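PDB 7ALK: neurogenic locus protein delta from Drosophila melanogaster, which acts as a ligand for the Notch receptor and is needed to separate neural from epidermal cell lineages. Local coordinates for residues A[165-177]-A[184-196]. Numbering follows the deposited sequence.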
loop_
_atom_site.group_PDB
_atom_site.type_symbol
_atom_site.label_atom_id
_atom_site.label_comp_id
_atom_site.label_asym_id
_atom_site.label_seq_id
_atom_site.Cartn_x
_atom_site.Cartn_y
_atom_site.Cartn_z
ATOM N N ASN A 165 -2.765 -0.105 13.695
ATOM C CA ASN A 165 -3.438 -0.865 14.748
ATOM C C ASN A 165 -4.074 -2.150 14.228
ATOM O O ASN A 165 -4.962 -2.712 14.878
ATOM C CB ASN A 165 -4.490 -0.013 15.470
ATOM C CG ASN A 165 -3.872 1.060 16.342
ATOM O OD1 ASN A 165 -2.796 0.870 16.911
ATOM N ND2 ASN A 165 -4.550 2.197 16.450
ATOM N N TYR A 166 -3.637 -2.634 13.069
ATOM C CA TYR A 166 -4.108 -3.898 12.514
ATOM C C TYR A 166 -2.915 -4.816 12.295
ATOM O O TYR A 166 -2.021 -4.500 11.501
ATOM C CB TYR A 166 -4.878 -3.680 11.210
ATOM C CG TYR A 166 -6.339 -3.361 11.424
ATOM C CD1 TYR A 166 -7.266 -4.374 11.632
ATOM C CD2 TYR A 166 -6.793 -2.049 11.424
ATOM C CE1 TYR A 166 -8.603 -4.091 11.830
ATOM C CE2 TYR A 166 -8.131 -1.757 11.623
ATOM C CZ TYR A 166 -9.029 -2.781 11.825
ATOM O OH TYR A 166 -10.361 -2.496 12.023
ATOM N N TYR A 167 -2.903 -5.941 13.001
ATOM C CA TYR A 167 -1.847 -6.936 12.908
ATOM C C TYR A 167 -2.411 -8.225 12.322
ATOM O O TYR A 167 -3.620 -8.373 12.128
ATOM C CB TYR A 167 -1.223 -7.201 14.285
ATOM C CG TYR A 167 -0.607 -5.985 14.943
ATOM C CD1 TYR A 167 -1.395 -5.051 15.604
ATOM C CD2 TYR A 167 0.766 -5.776 14.910
ATOM C CE1 TYR A 167 -0.835 -3.940 16.208
ATOM C CE2 TYR A 167 1.335 -4.669 15.513
ATOM C CZ TYR A 167 0.529 -3.754 16.160
ATOM O OH TYR A 167 1.091 -2.650 16.760
ATOM N N GLY A 168 -1.517 -9.163 12.041
ATOM C CA GLY A 168 -1.887 -10.470 11.540
ATOM C C GLY A 168 -1.348 -10.713 10.147
ATOM O O GLY A 168 -0.545 -9.943 9.613
ATOM N N SER A 169 -1.803 -11.816 9.554
ATOM C CA SER A 169 -1.368 -12.204 8.217
ATOM C C SER A 169 -2.309 -11.714 7.129
ATOM O O SER A 169 -1.858 -11.438 6.011
ATOM C CB SER A 169 -1.235 -13.727 8.125
ATOM O OG SER A 169 -0.747 -14.114 6.854
ATOM N N GLY A 170 -3.600 -11.611 7.423
ATOM C CA GLY A 170 -4.561 -11.010 6.525
ATOM C C GLY A 170 -4.935 -9.588 6.875
ATOM O O GLY A 170 -5.879 -9.052 6.281
ATOM N N CYS A 171 -4.224 -8.962 7.813
ATOM C CA CYS A 171 -4.537 -7.616 8.296
ATOM C C CYS A 171 -5.980 -7.539 8.789
ATOM O O CYS A 171 -6.763 -6.680 8.376
ATOM C CB CYS A 171 -4.261 -6.562 7.222
ATOM S SG CYS A 171 -2.612 -6.638 6.475
ATOM N N ALA A 172 -6.335 -8.458 9.682
ATOM C CA ALA A 172 -7.687 -8.536 10.216
ATOM C C ALA A 172 -7.765 -8.420 11.730
ATOM O O ALA A 172 -8.784 -7.950 12.241
ATOM C CB ALA A 172 -8.355 -9.853 9.788
ATOM N N LYS A 173 -6.727 -8.827 12.457
ATOM C CA LYS A 173 -6.754 -8.797 13.914
ATOM C C LYS A 173 -6.405 -7.398 14.405
ATOM O O LYS A 173 -5.304 -6.900 14.147
ATOM C CB LYS A 173 -5.783 -9.828 14.484
ATOM C CG LYS A 173 -5.813 -9.936 16.000
ATOM C CD LYS A 173 -7.225 -10.185 16.503
ATOM C CE LYS A 173 -7.263 -10.280 18.020
ATOM N NZ LYS A 173 -6.392 -11.377 18.526
ATOM N N PHE A 174 -7.338 -6.767 15.114
ATOM C CA PHE A 174 -7.146 -5.412 15.612
ATOM C C PHE A 174 -6.438 -5.433 16.961
ATOM O O PHE A 174 -6.684 -6.311 17.794
ATOM C CB PHE A 174 -8.489 -4.688 15.734
ATOM C CG PHE A 174 -8.390 -3.324 16.361
ATOM C CD1 PHE A 174 -8.076 -2.216 15.592
ATOM C CD2 PHE A 174 -8.621 -3.147 17.717
ATOM C CE1 PHE A 174 -7.986 -0.960 16.163
ATOM C CE2 PHE A 174 -8.532 -1.893 18.292
ATOM C CZ PHE A 174 -8.214 -0.799 17.514
ATOM N N CYS A 175 -5.562 -4.450 17.170
ATOM C CA CYS A 175 -4.827 -4.321 18.422
ATOM C C CYS A 175 -4.265 -2.910 18.513
ATOM O O CYS A 175 -3.591 -2.451 17.588
ATOM C CB CYS A 175 -3.694 -5.350 18.510
ATOM S SG CYS A 175 -3.007 -5.566 20.167
ATOM N N ARG A 176 -4.543 -2.230 19.623
ATOM C CA ARG A 176 -3.986 -0.912 19.877
ATOM C C ARG A 176 -3.272 -0.928 21.223
ATOM O O ARG A 176 -3.857 -1.368 22.228
ATOM C CB ARG A 176 -5.067 0.177 19.869
ATOM C CG ARG A 176 -4.497 1.590 19.872
ATOM C CD ARG A 176 -5.538 2.644 20.225
ATOM N NE ARG A 176 -6.653 2.683 19.286
ATOM C CZ ARG A 176 -7.834 2.115 19.499
ATOM N NH1 ARG A 176 -8.085 1.438 20.607
ATOM N NH2 ARG A 176 -8.786 2.235 18.578
ATOM N N PRO A 177 -2.021 -0.479 21.288
ATOM C CA PRO A 177 -1.364 -0.335 22.589
ATOM C C PRO A 177 -2.073 0.710 23.434
ATOM O O PRO A 177 -2.736 1.615 22.922
ATOM C CB PRO A 177 0.059 0.107 22.226
ATOM C CG PRO A 177 0.239 -0.297 20.795
ATOM C CD PRO A 177 -1.115 -0.170 20.170
ATOM N N HIS A 184 -2.406 -1.176 30.251
ATOM C CA HIS A 184 -0.983 -0.862 30.113
ATOM C C HIS A 184 -0.354 -2.025 29.353
ATOM O O HIS A 184 0.015 -3.036 29.960
ATOM C CB HIS A 184 -0.320 -0.665 31.473
ATOM C CG HIS A 184 -0.820 0.529 32.224
ATOM N ND1 HIS A 184 -0.165 1.742 32.223
ATOM C CD2 HIS A 184 -1.918 0.697 32.999
ATOM C CE1 HIS A 184 -0.834 2.602 32.968
ATOM N NE2 HIS A 184 -1.902 1.994 33.449
ATOM N N SER A 185 -0.231 -1.888 28.034
ATOM C CA SER A 185 0.170 -3.029 27.222
ATOM C C SER A 185 0.576 -2.568 25.831
ATOM O O SER A 185 0.269 -1.449 25.408
ATOM C CB SER A 185 -0.960 -4.054 27.124
ATOM O OG SER A 185 -2.150 -3.444 26.652
ATOM N N THR A 186 1.272 -3.458 25.128
ATOM C CA THR A 186 1.600 -3.327 23.715
ATOM C C THR A 186 0.996 -4.515 22.962
ATOM O O THR A 186 0.234 -5.308 23.523
ATOM C CB THR A 186 3.115 -3.239 23.508
ATOM O OG1 THR A 186 3.691 -4.548 23.614
ATOM C CG2 THR A 186 3.749 -2.326 24.548
ATOM N N CYS A 187 1.343 -4.639 21.683
ATOM C CA CYS A 187 0.862 -5.728 20.846
ATOM C C CYS A 187 2.031 -6.508 20.259
ATOM O O CYS A 187 3.117 -5.964 20.035
ATOM C CB CYS A 187 -0.033 -5.218 19.707
ATOM S SG CYS A 187 -1.463 -4.249 20.234
ATOM N N SER A 188 1.792 -7.795 20.009
ATOM C CA SER A 188 2.791 -8.662 19.398
ATOM C C SER A 188 2.754 -8.531 17.881
ATOM O O SER A 188 2.319 -7.502 17.353
ATOM C CB SER A 188 2.562 -10.116 19.813
ATOM O OG SER A 188 1.281 -10.564 19.403
ATOM N N GLU A 189 3.206 -9.564 17.171
ATOM C CA GLU A 189 3.179 -9.548 15.713
ATOM C C GLU A 189 1.848 -10.014 15.142
ATOM O O GLU A 189 1.432 -9.526 14.085
ATOM C CB GLU A 189 4.306 -10.414 15.146
ATOM C CG GLU A 189 5.691 -9.797 15.271
ATOM C CD GLU A 189 6.742 -10.557 14.483
ATOM O OE1 GLU A 189 6.377 -11.540 13.803
ATOM O OE2 GLU A 189 7.928 -10.169 14.541
ATOM N N THR A 190 1.169 -10.943 15.812
ATOM C CA THR A 190 -0.123 -11.430 15.348
ATOM C C THR A 190 -1.297 -10.644 15.919
ATOM O O THR A 190 -2.434 -10.856 15.481
ATOM C CB THR A 190 -0.288 -12.915 15.692
ATOM O OG1 THR A 190 -0.127 -13.106 17.103
ATOM C CG2 THR A 190 0.745 -13.750 14.950
ATOM N N GLY A 191 -1.058 -9.755 16.872
ATOM C CA GLY A 191 -2.086 -8.899 17.415
ATOM C C GLY A 191 -2.530 -9.189 18.840
ATOM O O GLY A 191 -3.609 -8.725 19.233
ATOM N N GLU A 192 -1.741 -9.927 19.618
ATOM C CA GLU A 192 -2.110 -10.267 20.984
ATOM C C GLU A 192 -1.626 -9.201 21.956
ATOM O O GLU A 192 -0.557 -8.611 21.773
ATOM C CB GLU A 192 -1.540 -11.631 21.375
ATOM C CG GLU A 192 -2.144 -12.790 20.601
ATOM C CD GLU A 192 -3.658 -12.831 20.707
ATOM O OE1 GLU A 192 -4.186 -12.579 21.812
ATOM O OE2 GLU A 192 -4.319 -13.107 19.683
ATOM N N ILE A 193 -2.423 -8.964 22.996
ATOM C CA ILE A 193 -2.117 -7.950 23.997
ATOM C C ILE A 193 -0.992 -8.442 24.897
ATOM O O ILE A 193 -1.217 -9.232 25.821
ATOM C CB ILE A 193 -3.371 -7.591 24.817
ATOM C CG1 ILE A 193 -4.425 -6.940 23.920
ATOM C CG2 ILE A 193 -3.020 -6.666 25.969
ATOM C CD1 ILE A 193 -5.707 -6.586 24.644
ATOM N N ILE A 194 0.229 -7.995 24.621
ATOM C CA ILE A 194 1.367 -8.250 25.496
ATOM C C ILE A 194 1.479 -7.079 26.461
ATOM O O ILE A 194 1.584 -5.922 26.039
ATOM C CB ILE A 194 2.663 -8.438 24.695
ATOM C CG1 ILE A 194 2.522 -9.615 23.726
ATOM C CG2 ILE A 194 3.841 -8.654 25.634
ATOM C CD1 ILE A 194 2.223 -10.935 24.408
ATOM N N CYS A 195 1.454 -7.375 27.753
ATOM C CA CYS A 195 1.313 -6.347 28.768
ATOM C C CYS A 195 2.667 -5.880 29.282
ATOM O O CYS A 195 3.664 -6.607 29.228
ATOM C CB CYS A 195 0.470 -6.865 29.928
ATOM S SG CYS A 195 -1.166 -7.391 29.418
ATOM N N LEU A 196 2.688 -4.651 29.785
ATOM C CA LEU A 196 3.899 -4.092 30.362
ATOM C C LEU A 196 4.251 -4.818 31.658
ATOM O O LEU A 196 3.417 -5.481 32.280
ATOM C CB LEU A 196 3.723 -2.596 30.624
ATOM C CG LEU A 196 3.520 -1.725 29.383
ATOM C CD1 LEU A 196 3.109 -0.317 29.776
ATOM C CD2 LEU A 196 4.779 -1.704 28.530
#
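Cys-175 and Cys-187 are joined by a disulfide, with a C-S-S-C torsion of -92°. The Cys-175 sulfur hangs anti to its own backbone N (chi1 -165°), which carries it across to the 184-196 hairpin. There it lies beside the Gly-191 carbonyl. The methylene of Cys-187 sits over one face of the Tyr-167 ring as a CH-pi contact, CB lying 4.2 Å from the ring centroid. The Cys-187 sulfur approaches the same ring obliquely. On the turn side, O of Ser-188 lies obliquely to the Tyr-167 ring, near CD2, while O of Glu-189 stands near the ring plane, at its edge. With the ring gone, as in an alanine here, the Cys-187 methylene is likely to lose its aromatic cover and a gap to open beside the 188-191 turn.

Both segments belong to the DSL domain, a small, cysteine-rich module related to EGF. Here the short hairpin of strands 166-167 and 173-174 packs against the turn that links strands 183-187 and 193-195 of the following three-stranded sheet. Gly-191 has a positive phi (110°), which suits glycine, and lies beside Tyr-167 and Lys-173. The aliphatic part of Lys-173 runs past O of Thr-190. Bends at chi2 and chi4 then let it cross the Glu-192 side chain at about a right angle, and NZ of Lys-173 forms a salt bridge with OE2 of Glu-192 at 2.9 Å. Further along, Pro-177 lies alongside the 185-186 backbone, its CD 4.1 Å from SG of Cys-187.

The turn is braced from within: N of Glu-192 donates to OG of Ser-188 at 3.1 Å. Two more disulfides, Cys-171 to Cys-162 and Cys-195 to Cys-204, tie the segments to the chain on either side in sequence.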